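Local coordinates for protein endo-1,4-beta-xylanase D (Paenibacillus polymyxa, PDB 1W0N) that probably binds xylan in a calcium-dependent manner through a family 36 carbohydrate-binding module, part of a xylan-degrading enzyme, at residues A[57-62]-A[98-103]. Residues are numbered along the deposited sequence; the frame is centred on the assembly and turned at random. Where two conformers were deposited one is given.
With SO4 (sulfate ion), chain D.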
ATOM      1  N   HIS A  57      -9.589   7.597  -9.514  1.00  5.64           N
ATOM      2  CA  HIS A  57      -9.266   8.165  -8.219  1.00  5.77           C
ATOM      3  C   HIS A  57      -7.812   8.605  -8.153  1.00  6.07           C
ATOM      4  O   HIS A  57      -6.953   8.106  -8.862  1.00  6.93           O
ATOM      5  CB  HIS A  57      -9.459   7.131  -7.089  1.00  6.04           C
ATOM      6  CG  HIS A  57     -10.894   6.794  -6.868  1.00  6.18           C
ATOM      7  ND1 HIS A  57     -11.570   5.928  -7.686  1.00  6.39           N
ATOM      8  CD2 HIS A  57     -11.777   7.299  -5.978  1.00  7.29           C
ATOM      9  CE1 HIS A  57     -12.833   5.908  -7.295  1.00  6.67           C
ATOM     10  NE2 HIS A  57     -12.993   6.713  -6.271  1.00  7.53           N
ATOM     11  N   ASN A  58      -7.574   9.532  -7.211  1.00  6.93           N
ATOM     12  CA  ASN A  58      -6.252   9.775  -6.675  1.00  7.44           C
ATOM     13  C   ASN A  58      -6.085   8.897  -5.451  1.00  7.16           C
ATOM     14  O   ASN A  58      -7.022   8.715  -4.662  1.00  8.08           O
ATOM     15  CB  ASN A  58      -6.108  11.244  -6.277  1.00  9.03           C
ATOM     16  CG  ASN A  58      -6.375  12.194  -7.411  1.00 10.22           C
ATOM     17  OD1 ASN A  58      -7.163  13.182  -7.262  1.00 16.84           O
ATOM     18  ND2 ASN A  58      -5.771  11.960  -8.507  1.00  9.46           N
ATOM     19  N   ILE A  59      -4.888   8.308  -5.304  1.00  7.34           N
ATOM     20  CA  ILE A  59      -4.648   7.366  -4.234  1.00  6.79           C
ATOM     21  C   ILE A  59      -3.358   7.753  -3.517  1.00  6.47           C
ATOM     22  O   ILE A  59      -2.309   7.858  -4.153  1.00  7.40           O
ATOM     23  CB  ILE A  59      -4.529   5.934  -4.738  1.00  9.14           C
ATOM     24  CG1 ILE A  59      -5.678   5.551  -5.672  1.00 12.11           C
ATOM     25  CG2 ILE A  59      -4.504   4.973  -3.562  1.00  9.78           C
ATOM     26  CD1 ILE A  59      -5.273   5.279  -7.029  1.00 12.73           C
ATOM     27  N   SER A  60      -3.449   7.936  -2.194  1.00  5.85           N
ATOM     28  CA  SER A  60      -2.273   8.237  -1.399  1.00  5.74           C
ATOM     29  C   SER A  60      -2.079   7.157  -0.343  1.00  5.37           C
ATOM     30  O   SER A  60      -3.038   6.597   0.179  1.00  5.97           O
ATOM     31  CB  SER A  60      -2.374   9.604  -0.744  1.00  7.41           C
ATOM     32  OG  SER A  60      -2.246  10.667  -1.672  1.00  9.30           O
ATOM     33  N   VAL A  61      -0.809   6.879  -0.049  1.00  4.78           N
ATOM     34  CA  VAL A  61      -0.442   5.958   1.017  1.00  4.54           C
ATOM     35  C   VAL A  61       0.624   6.652   1.851  1.00  4.40           C
ATOM     36  O   VAL A  61       1.599   7.184   1.311  1.00  4.68           O
ATOM     37  CB  VAL A  61       0.076   4.609   0.472  1.00  5.14           C
ATOM     38  CG1 VAL A  61       0.685   3.741   1.584  1.00  5.40           C
ATOM     39  CG2 VAL A  61      -1.067   3.854  -0.194  1.00  6.45           C
ATOM     40  N   ARG A  62       0.435   6.641   3.186  1.00  4.35           N
ATOM     41  CA  ARG A  62       1.488   7.062   4.091  1.00  4.48           C
ATOM     42  C   ARG A  62       2.313   5.827   4.451  1.00  4.20           C
ATOM     43  O   ARG A  62       1.755   4.801   4.847  1.00  4.72           O
ATOM     44  CB  ARG A  62       0.920   7.719   5.348  1.00  4.94           C
ATOM     45  CG  ARG A  62       2.004   8.215   6.284  1.00  5.12           C
ATOM     46  CD  ARG A  62       1.461   9.115   7.372  1.00  5.84           C
ATOM     47  NE  ARG A  62       2.517   9.741   8.157  1.00  6.33           N
ATOM     48  CZ  ARG A  62       2.811   9.498   9.436  1.00  5.88           C
ATOM     49  NH1 ARG A  62       2.211   8.533  10.124  1.00  6.62           N
ATOM     50  NH2 ARG A  62       3.746  10.244  10.044  1.00  6.72           N
ATOM     51  N   SER A  98      -1.830   9.679  -8.944  1.00  7.01           N
ATOM     52  CA  SER A  98      -2.940  10.512  -9.323  1.00  7.30           C
ATOM     53  C   SER A  98      -3.625  10.004 -10.580  1.00  7.14           C
ATOM     54  O   SER A  98      -3.004   9.455 -11.492  1.00  8.21           O
ATOM     55  CB  SER A  98      -2.491  11.958  -9.500  1.00  8.30           C
ATOM     56  OG  SER A  98      -2.099  12.502  -8.227  1.00 10.68           O
ATOM     57  N   ASN A  99      -4.951  10.229 -10.635  1.00  6.93           N
ATOM     58  CA  ASN A  99      -5.747   9.986 -11.827  1.00  6.95           C
ATOM     59  C   ASN A  99      -5.641   8.567 -12.349  1.00  7.03           C
ATOM     60  O   ASN A  99      -5.434   8.330 -13.544  1.00  8.74           O
ATOM     61  CB  ASN A  99      -5.421  11.007 -12.935  1.00  7.78           C
ATOM     62  CG  ASN A  99      -5.522  12.413 -12.410  1.00  8.60           C
ATOM     63  OD1 ASN A  99      -6.567  12.810 -11.889  1.00  9.73           O
ATOM     64  ND2 ASN A  99      -4.431  13.161 -12.494  1.00 10.23           N
ATOM     65  N   ILE A 100      -5.799   7.610 -11.438  1.00  7.07           N
ATOM     66  CA  ILE A 100      -5.728   6.204 -11.756  1.00  7.44           C
ATOM     67  C   ILE A 100      -7.117   5.686 -12.126  1.00  6.80           C
ATOM     68  O   ILE A 100      -8.040   5.769 -11.319  1.00  6.71           O
ATOM     69  CB  ILE A 100      -5.181   5.421 -10.562  1.00  8.45           C
ATOM     70  CG1 ILE A 100      -3.766   5.885 -10.167  1.00 10.27           C
ATOM     71  CG2 ILE A 100      -5.281   3.913 -10.800  1.00 10.43           C
ATOM     72  CD1 ILE A 100      -2.762   5.476 -11.176  0.50 21.69           C
ATOM     73  N   THR A 101      -7.236   5.149 -13.347  1.00  7.07           N
ATOM     74  CA  THR A 101      -8.478   4.534 -13.790  1.00  7.05           C
ATOM     75  C   THR A 101      -8.472   3.050 -13.450  1.00  7.30           C
ATOM     76  O   THR A 101      -7.438   2.370 -13.529  1.00  9.19           O
ATOM     77  CB  THR A 101      -8.687   4.773 -15.293  1.00  7.51           C
ATOM     78  OG1 THR A 101      -8.773   6.173 -15.540  1.00  8.32           O
ATOM     79  CG2 THR A 101      -9.997   4.144 -15.781  1.00  9.19           C
ATOM     80  N   HIS A 102      -9.652   2.546 -13.073  1.00  7.03           N
ATOM     81  CA  HIS A 102      -9.839   1.187 -12.643  1.00  7.72           C
ATOM     82  C   HIS A 102     -11.327   0.803 -12.813  1.00  7.97           C
ATOM     83  O   HIS A 102     -12.157   1.656 -13.118  1.00  8.10           O
ATOM     84  CB  HIS A 102      -9.423   1.046 -11.161  1.00  8.25           C
ATOM     85  CG  HIS A 102     -10.121   2.015 -10.287  1.00  7.72           C
ATOM     86  ND1 HIS A 102     -11.437   1.828  -9.895  1.00  7.64           N
ATOM     87  CD2 HIS A 102      -9.777   3.254  -9.838  1.00  7.58           C
ATOM     88  CE1 HIS A 102     -11.843   2.902  -9.238  1.00  7.15           C
ATOM     89  NE2 HIS A 102     -10.860   3.786  -9.178  1.00  7.08           N
ATOM     90  N   ALA A 103     -11.668  -0.460 -12.607  1.00  9.51           N
ATOM     91  CA  ALA A 103     -13.043  -0.906 -12.689  1.00 10.37           C
ATOM     92  C   ALA A 103     -13.840  -0.402 -11.516  1.00  9.02           C
ATOM     93  O   ALA A 103     -13.309  -0.114 -10.427  1.00  9.03           O
ATOM     94  CB  ALA A 103     -13.066  -2.435 -12.753  1.00 12.28           C
TER
HETATM   95  S   SO4 D1134     -16.024   5.974  -5.739  0.50  7.85           S
HETATM   96  O1  SO4 D1134     -16.606   7.187  -5.414  0.50  9.14           O
HETATM   97  O2  SO4 D1134     -15.792   5.876  -7.099  0.50 21.44           O
HETATM   98  O3  SO4 D1134     -14.845   5.763  -4.882  0.50 22.42           O
HETATM   99  O4  SO4 D1134     -17.173   5.156  -5.252  0.50 20.71           O
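The imidazoles of H57 and H102 meet rim to rim, planes turned 25° apart, with neither ring over the face of the other. ND1 of H57 and NE2 of H102 share a hydrogen bond of 2.7 Å, and H57 ND1 lies in the plane of the H102 ring. Histidine suits both places because each ring carries two nitrogens on its rim and can hold one partner with each. H102 ND1 donates to the carbonyl O of A103 at 2.7 Å, in the ring plane. H57 NE2 gives a weak bond of doubtful geometry to O3 of a sulfate, probably from the crystallisation liquor. F52 meets both imidazoles. In H102, chi1 of 54° sets CG between the backbone N and carbonyl carbon, from where the ring meets H57 ND1. An alanine at H57 would probably leave H102 NE2 without its imidazole partner, so that the H102 ring is held at that edge by less.

The backbone of H57 carries the strand pairing: strands 56-65 and 93-101 run antiparallel in one of the two sheets of a beta-sandwich, the jelly-roll type common among carbohydrate-binding modules. H57 and I100 form a hydrogen-bonded pair: H57 N donates to I100 O at 3.0 Å, and I100 N to H57 O at 2.9 Å. The chain turns a corner at N99, whose positive phi of 56° belongs to the bend; asparagine tolerates such a backbone better than most residues. The I59 and I100 side chains cross at about a right angle, CD1 of I59 lying 3.5 Å from CG1 of I100, a contact left doubtful by a second conformer of I100. Branched aliphatic residues fit here, since I59 also packs on I127 and F129, and I100 on V82.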